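Cell shape-determining protein MreC (PDB 2QF4) helps form and maintain cell shape in Streptococcus pneumoniae, probably as part of the elongasome that synthesizes peripheral peptidoglycan. Local coordinates at residues A[74-85]-A[107-118]. Sequence-based numbering, arbitrary orientation.
Sequences SVKIQHGSTTIY and SDISAGDKVTTG
Ile77 and Val115 lie side by side, pointing into a six-stranded antiparallel beta-barrel, one of two in the major extracellular (periplasmic) domain of MreC, of alpha-lytic protease fold; strand 74-79 pairs here with strand 114-118, the first and last strands in the barrel's order, and closes it. On this tightly packed inner face Ile77 CG1 meets Val115 CG2 at 4.1 Å, while Ile77 CD1 reaches Ile109 CD1, the two side chains crossing at about a right angle. Ile84 CD1 rests against Ile109 CG1, and Val133 of strand 126-137 and Val147 of strand 146-151 add to the apolar cluster. The backbone ladder holds the strands in register: Lys76 and Thr116 exchange both of their N-H...O bonds, and Gly118 N donates to Ser74 O almost straight (175°), though from above the carbonyl plane.

The other face, with Lys76, Gln78, Lys114 and Thr116, is looser and wetter. In one of its two conformers Lys76 passes CE by Thr116 OG1 at 3.4 Å and carries NZ to a salt bridge with Asp127 and to a water shared with Tyr85 OH and Gly118 O. Gln78 N donates to Lys114 O, and a second water links Gln78 O to Lys114 N.

Beyond the ladder, residues of the loop 107-113 line one face and part of the edge of the His79 ring. Asp108 O sits 3.0 Å above the ring plane, over its centre, and a water bound to His79 NE2 makes a longer bond to Asp108 OD2. A chi1 of -177°, setting His79 CG opposite the backbone N, places the ring so that His79 ND1 donates in its plane to the syn side of Asp113 OD2 at 2.7 Å; Ser110 N grips that same oxygen from above the carboxylate plane at 2.9 Å.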
ATOM      1  N   SER A  74      -0.852  -3.223   5.897  1.00  6.82           N
ATOM      2  CA  SER A  74      -2.187  -3.161   6.473  1.00  7.27           C
ATOM      3  C   SER A  74      -3.109  -2.252   5.681  1.00  7.16           C
ATOM      4  O   SER A  74      -2.731  -1.132   5.355  1.00  7.98           O
ATOM      5  CB  SER A  74      -2.035  -2.622   7.913  1.00  7.40           C
ATOM      6  OG  SER A  74      -3.277  -2.223   8.474  1.00  8.52           O
ATOM      7  N   VAL A  75      -4.318  -2.730   5.392  1.00  6.95           N
ATOM      8  CA  VAL A  75      -5.366  -1.960   4.748  1.00  7.25           C
ATOM      9  C   VAL A  75      -6.654  -2.144   5.511  1.00  7.35           C
ATOM     10  O   VAL A  75      -6.816  -3.061   6.300  1.00  8.07           O
ATOM     11  CB  VAL A  75      -5.555  -2.365   3.244  1.00  7.97           C
ATOM     12  CG1 VAL A  75      -4.304  -1.987   2.462  1.00  9.76           C
ATOM     13  CG2 VAL A  75      -5.901  -3.843   3.065  1.00 10.77           C
ATOM     14  N   LYS A  76      -7.571  -1.231   5.229  1.00  8.27           N
ATOM     15  CA  LYS A  76      -8.904  -1.324   5.779  1.00  8.67           C
ATOM     16  C   LYS A  76      -9.914  -0.924   4.716  1.00  8.37           C
ATOM     17  O   LYS A  76      -9.670  -0.149   3.803  1.00  9.08           O
ATOM     18  CB  LYS A  76      -9.057  -0.499   7.060  1.00  9.65           C
ATOM     19  CG  LYS A  76      -8.871   0.951   6.888  1.00  9.75           C
ATOM     20  CD  LYS A  76      -8.887   1.700   8.220  1.00 10.89           C
ATOM     21  CE  LYS A  76      -8.630   3.169   8.003  0.50 10.89           C
ATOM     22  NZ  LYS A  76      -8.662   3.927   9.298  0.50  9.25           N
ATOM     23  N   ILE A  77     -11.081  -1.549   4.833  1.00  8.75           N
ATOM     24  CA  ILE A  77     -12.201  -1.424   3.900  1.00  9.48           C
ATOM     25  C   ILE A  77     -13.385  -0.876   4.693  1.00  9.16           C
ATOM     26  O   ILE A  77     -13.735  -1.424   5.740  1.00  9.92           O
ATOM     27  CB  ILE A  77     -12.576  -2.796   3.320  1.00  9.43           C
ATOM     28  CG1 ILE A  77     -11.367  -3.459   2.628  1.00 10.70           C
ATOM     29  CG2 ILE A  77     -13.739  -2.678   2.372  1.00 11.12           C
ATOM     30  CD1 ILE A  77     -11.559  -4.941   2.289  1.00 14.08           C
ATOM     31  N   GLN A  78     -14.004   0.186   4.178  1.00 10.14           N
ATOM     32  CA  GLN A  78     -15.167   0.760   4.834  1.00 11.41           C
ATOM     33  C   GLN A  78     -16.432   0.275   4.173  1.00 12.10           C
ATOM     34  O   GLN A  78     -16.631   0.484   2.987  1.00 12.77           O
ATOM     35  CB  GLN A  78     -15.083   2.293   4.774  1.00 11.82           C
ATOM     36  CG  GLN A  78     -16.019   2.994   5.752  1.00 14.96           C
ATOM     37  CD  GLN A  78     -15.748   2.653   7.214  1.00 16.42           C
ATOM     38  OE1 GLN A  78     -14.610   2.321   7.603  1.00 15.60           O
ATOM     39  NE2 GLN A  78     -16.786   2.764   8.050  1.00 19.70           N
ATOM     40  N   HIS A  79     -17.283  -0.404   4.935  1.00 11.84           N
ATOM     41  CA  HIS A  79     -18.563  -0.895   4.448  1.00 12.66           C
ATOM     42  C   HIS A  79     -19.640  -0.291   5.338  1.00 14.29           C
ATOM     43  O   HIS A  79     -19.878  -0.760   6.453  1.00 14.44           O
ATOM     44  CB  HIS A  79     -18.626  -2.407   4.509  1.00 12.70           C
ATOM     45  CG  HIS A  79     -19.896  -2.960   3.959  1.00 13.64           C
ATOM     46  ND1 HIS A  79     -20.112  -3.070   2.606  1.00 13.96           N
ATOM     47  CD2 HIS A  79     -21.032  -3.381   4.567  1.00 14.58           C
ATOM     48  CE1 HIS A  79     -21.311  -3.582   2.404  1.00 14.27           C
ATOM     49  NE2 HIS A  79     -21.890  -3.777   3.578  1.00 16.07           N
ATOM     50  N   GLY A  80     -20.259   0.765   4.827  1.00 15.89           N
ATOM     51  CA  GLY A  80     -21.166   1.585   5.617  1.00 16.70           C
ATOM     52  C   GLY A  80     -20.466   2.053   6.877  1.00 17.39           C
ATOM     53  O   GLY A  80     -19.436   2.716   6.818  1.00 19.59           O
ATOM     54  N   SER A  81     -21.029   1.674   8.013  1.00 18.58           N
ATOM     55  CA  SER A  81     -20.489   2.078   9.319  1.00 18.96           C
ATOM     56  C   SER A  81     -19.484   1.071   9.912  1.00 19.17           C
ATOM     57  O   SER A  81     -18.978   1.274  11.033  1.00 21.38           O
ATOM     58  CB  SER A  81     -21.625   2.340  10.310  1.00 20.90           C
ATOM     59  OG  SER A  81     -22.339   1.156  10.601  1.00 23.51           O
ATOM     60  N   THR A  82     -19.160  -0.006   9.192  1.00 16.77           N
ATOM     61  CA  THR A  82     -18.170  -0.952   9.716  1.00 16.29           C
ATOM     62  C   THR A  82     -16.879  -0.916   8.928  1.00 14.79           C
ATOM     63  O   THR A  82     -16.843  -0.583   7.769  1.00 15.36           O
ATOM     64  CB  THR A  82     -18.651  -2.408   9.681  0.50 17.19           C
ATOM     65  OG1 THR A  82     -20.079  -2.467   9.761  0.50 16.47           O
ATOM     66  CG2 THR A  82     -17.974  -3.212  10.853  0.50 14.69           C
ATOM     67  N   THR A  83     -15.808  -1.243   9.618  1.00 13.12           N
ATOM     68  CA  THR A  83     -14.463  -1.288   9.043  1.00 12.54           C
ATOM     69  C   THR A  83     -13.929  -2.698   9.121  1.00 11.77           C
ATOM     70  O   THR A  83     -14.014  -3.335  10.173  1.00 13.46           O
ATOM     71  CB  THR A  83     -13.550  -0.340   9.820  1.00 13.28           C
ATOM     72  OG1 THR A  83     -14.194   0.944   9.933  1.00 15.88           O
ATOM     73  CG2 THR A  83     -12.231  -0.164   9.131  1.00 14.23           C
ATOM     74  N   ILE A  84     -13.364  -3.172   8.019  1.00  9.92           N
ATOM     75  CA  ILE A  84     -12.728  -4.483   7.919  1.00  9.61           C
ATOM     76  C   ILE A  84     -11.257  -4.285   7.636  1.00  8.92           C
ATOM     77  O   ILE A  84     -10.907  -3.596   6.683  1.00  9.66           O
ATOM     78  CB  ILE A  84     -13.366  -5.334   6.781  1.00  9.92           C
ATOM     79  CG1 ILE A  84     -14.915  -5.462   6.905  1.00 11.61           C
ATOM     80  CG2 ILE A  84     -12.686  -6.716   6.736  1.00 10.75           C
ATOM     81  CD1 ILE A  84     -15.708  -4.478   6.118  1.00 12.27           C
ATOM     82  N   TYR A  85     -10.407  -4.877   8.459  1.00  8.04           N
ATOM     83  CA  TYR A  85      -8.958  -4.805   8.261  1.00  7.79           C
ATOM     84  C   TYR A  85      -8.458  -6.046   7.556  1.00  8.03           C
ATOM     85  O   TYR A  85      -8.974  -7.142   7.772  1.00  8.84           O
ATOM     86  CB  TYR A  85      -8.258  -4.653   9.624  1.00  8.14           C
ATOM     87  CG  TYR A  85      -8.379  -3.259  10.212  1.00  8.83           C
ATOM     88  CD1 TYR A  85      -9.553  -2.851  10.835  1.00  9.64           C
ATOM     89  CD2 TYR A  85      -7.341  -2.357  10.119  1.00  9.15           C
ATOM     90  CE1 TYR A  85      -9.684  -1.560  11.345  1.00  9.00           C
ATOM     91  CE2 TYR A  85      -7.458  -1.064  10.645  1.00 10.15           C
ATOM     92  CZ  TYR A  85      -8.641  -0.670  11.236  1.00  9.21           C
ATOM     93  OH  TYR A  85      -8.763   0.600  11.758  1.00 11.16           O
ATOM     94  N   SER A 107     -18.139  -9.297   7.769  1.00 13.01           N
ATOM     95  CA  SER A 107     -19.033  -8.284   7.199  1.00 14.05           C
ATOM     96  C   SER A 107     -19.177  -8.434   5.708  1.00 13.20           C
ATOM     97  O   SER A 107     -18.203  -8.736   5.003  1.00 12.89           O
ATOM     98  CB  SER A 107     -18.505  -6.846   7.429  1.00 14.11           C
ATOM     99  OG  SER A 107     -19.357  -5.889   6.758  1.00 15.78           O
ATOM    100  N   ASP A 108     -20.358  -8.121   5.195  1.00 13.88           N
ATOM    101  CA  ASP A 108     -20.511  -7.941   3.772  1.00 14.12           C
ATOM    102  C   ASP A 108     -19.500  -6.902   3.275  1.00 13.40           C
ATOM    103  O   ASP A 108     -19.179  -5.937   3.958  1.00 12.61           O
ATOM    104  CB  ASP A 108     -21.921  -7.465   3.417  1.00 15.87           C
ATOM    105  CG  ASP A 108     -22.995  -8.505   3.649  1.00 19.55           C
ATOM    106  OD1 ASP A 108     -22.707  -9.687   3.934  1.00 21.68           O
ATOM    107  OD2 ASP A 108     -24.174  -8.096   3.532  1.00 25.90           O
ATOM    108  N   ILE A 109     -19.011  -7.129   2.062  1.00 12.21           N
ATOM    109  CA  ILE A 109     -18.105  -6.220   1.383  1.00 12.53           C
ATOM    110  C   ILE A 109     -18.633  -6.091  -0.028  1.00 12.79           C
ATOM    111  O   ILE A 109     -18.961  -7.105  -0.649  1.00 14.61           O
ATOM    112  CB  ILE A 109     -16.659  -6.753   1.410  1.00 12.31           C
ATOM    113  CG1 ILE A 109     -16.082  -6.735   2.831  1.00 12.51           C
ATOM    114  CG2 ILE A 109     -15.735  -5.932   0.470  1.00 14.88           C
ATOM    115  CD1 ILE A 109     -14.752  -7.458   2.953  1.00 13.38           C
ATOM    116  N   SER A 110     -18.794  -4.866  -0.506  1.00 12.88           N
ATOM    117  CA  SER A 110     -19.466  -4.597  -1.781  1.00 13.08           C
ATOM    118  C   SER A 110     -18.563  -3.844  -2.723  1.00 11.06           C
ATOM    119  O   SER A 110     -17.751  -3.009  -2.313  1.00 10.21           O
ATOM    120  CB  SER A 110     -20.681  -3.711  -1.512  1.00 13.71           C
ATOM    121  OG  SER A 110     -21.614  -4.314  -0.643  1.00 18.55           O
ATOM    122  N   ALA A 111     -18.811  -4.027  -4.002  1.00 11.21           N
ATOM    123  CA  ALA A 111     -18.154  -3.238  -5.021  1.00 10.95           C
ATOM    124  C   ALA A 111     -18.317  -1.746  -4.704  1.00 10.60           C
ATOM    125  O   ALA A 111     -19.423  -1.288  -4.355  1.00 12.18           O
ATOM    126  CB  ALA A 111     -18.754  -3.590  -6.383  1.00 11.97           C
ATOM    127  N   GLY A 112     -17.249  -0.982  -4.834  1.00 10.48           N
ATOM    128  CA  GLY A 112     -17.241   0.439  -4.536  1.00 11.34           C
ATOM    129  C   GLY A 112     -16.794   0.785  -3.138  1.00 11.65           C
ATOM    130  O   GLY A 112     -16.454   1.945  -2.894  1.00 12.71           O
ATOM    131  N   ASP A 113     -16.764  -0.164  -2.208  1.00 10.24           N
ATOM    132  CA  ASP A 113     -16.342   0.154  -0.850  1.00 10.54           C
ATOM    133  C   ASP A 113     -14.903   0.692  -0.897  1.00  9.75           C
ATOM    134  O   ASP A 113     -14.030   0.171  -1.618  1.00 10.38           O
ATOM    135  CB  ASP A 113     -16.421  -1.054   0.063  1.00  9.90           C
ATOM    136  CG  ASP A 113     -17.849  -1.445   0.465  1.00 10.93           C
ATOM    137  OD1 ASP A 113     -18.791  -0.668   0.252  1.00 13.73           O
ATOM    138  OD2 ASP A 113     -17.984  -2.547   1.049  1.00 11.69           O
ATOM    139  N   LYS A 114     -14.639   1.723  -0.122  1.00  9.43           N
ATOM    140  CA  LYS A 114     -13.348   2.377  -0.167  1.00 10.02           C
ATOM    141  C   LYS A 114     -12.309   1.660   0.671  1.00  9.04           C
ATOM    142  O   LYS A 114     -12.563   1.233   1.791  1.00  9.67           O
ATOM    143  CB  LYS A 114     -13.466   3.828   0.314  1.00 13.10           C
ATOM    144  CG  LYS A 114     -14.359   4.694  -0.588  1.00 16.52           C
ATOM    145  CD  LYS A 114     -13.763   4.906  -1.958  1.00 22.41           C
ATOM    146  CE  LYS A 114     -14.406   6.104  -2.706  1.00 24.90           C
ATOM    147  NZ  LYS A 114     -15.886   6.010  -2.829  1.00 31.80           N
ATOM    148  N   VAL A 115     -11.098   1.581   0.119  1.00  8.70           N
ATOM    149  CA  VAL A 115      -9.969   0.927   0.735  1.00  8.15           C
ATOM    150  C   VAL A 115      -8.879   1.942   0.979  1.00  8.30           C
ATOM    151  O   VAL A 115      -8.539   2.708   0.070  1.00  8.83           O
ATOM    152  CB  VAL A 115      -9.426  -0.227  -0.154  1.00  8.66           C
ATOM    153  CG1 VAL A 115      -8.345  -1.016   0.557  1.00  8.90           C
ATOM    154  CG2 VAL A 115     -10.554  -1.115  -0.599  1.00  9.84           C
ATOM    155  N   THR A 116      -8.394   1.983   2.211  1.00  8.44           N
ATOM    156  CA  THR A 116      -7.337   2.902   2.628  1.00  8.27           C
ATOM    157  C   THR A 116      -6.318   2.102   3.445  1.00  7.87           C
ATOM    158  O   THR A 116      -6.543   0.954   3.808  1.00  8.38           O
ATOM    159  CB  THR A 116      -7.914   4.075   3.467  1.00  9.18           C
ATOM    160  OG1 THR A 116      -8.620   3.530   4.589  1.00 10.33           O
ATOM    161  CG2 THR A 116      -8.819   4.919   2.628  1.00 11.20           C
ATOM    162  N   THR A 117      -5.166   2.708   3.743  1.00  7.74           N
ATOM    163  CA  THR A 117      -4.211   2.008   4.582  1.00  7.94           C
ATOM    164  C   THR A 117      -4.763   1.925   6.004  1.00  7.95           C
ATOM    165  O   THR A 117      -5.496   2.791   6.475  1.00  8.63           O
ATOM    166  CB  THR A 117      -2.833   2.618   4.535  1.00  7.33           C
ATOM    167  OG1 THR A 117      -2.894   4.016   4.908  1.00  8.22           O
ATOM    168  CG2 THR A 117      -2.221   2.467   3.129  1.00  9.36           C
ATOM    169  N   GLY A 118      -4.438   0.836   6.683  1.00  8.06           N
ATOM    170  CA  GLY A 118      -4.954   0.550   8.003  1.00  8.78           C
ATOM    171  C   GLY A 118      -4.133   1.011   9.168  1.00  9.54           C
ATOM    172  O   GLY A 118      -4.649   1.185  10.274  1.00  9.95           O
TER
HETATM  173  O   HOH W   1      -6.902   2.433  11.110  1.00 13.89           O
HETATM  174  O   HOH W   2     -16.792   2.883   1.459  1.00 15.27           O
HETATM  175  O   HOH W   3     -24.511  -4.899   4.044  1.00 29.31           O
HETATM  176  O   HOH W   4     -20.420   0.479   1.863  1.00 28.71           O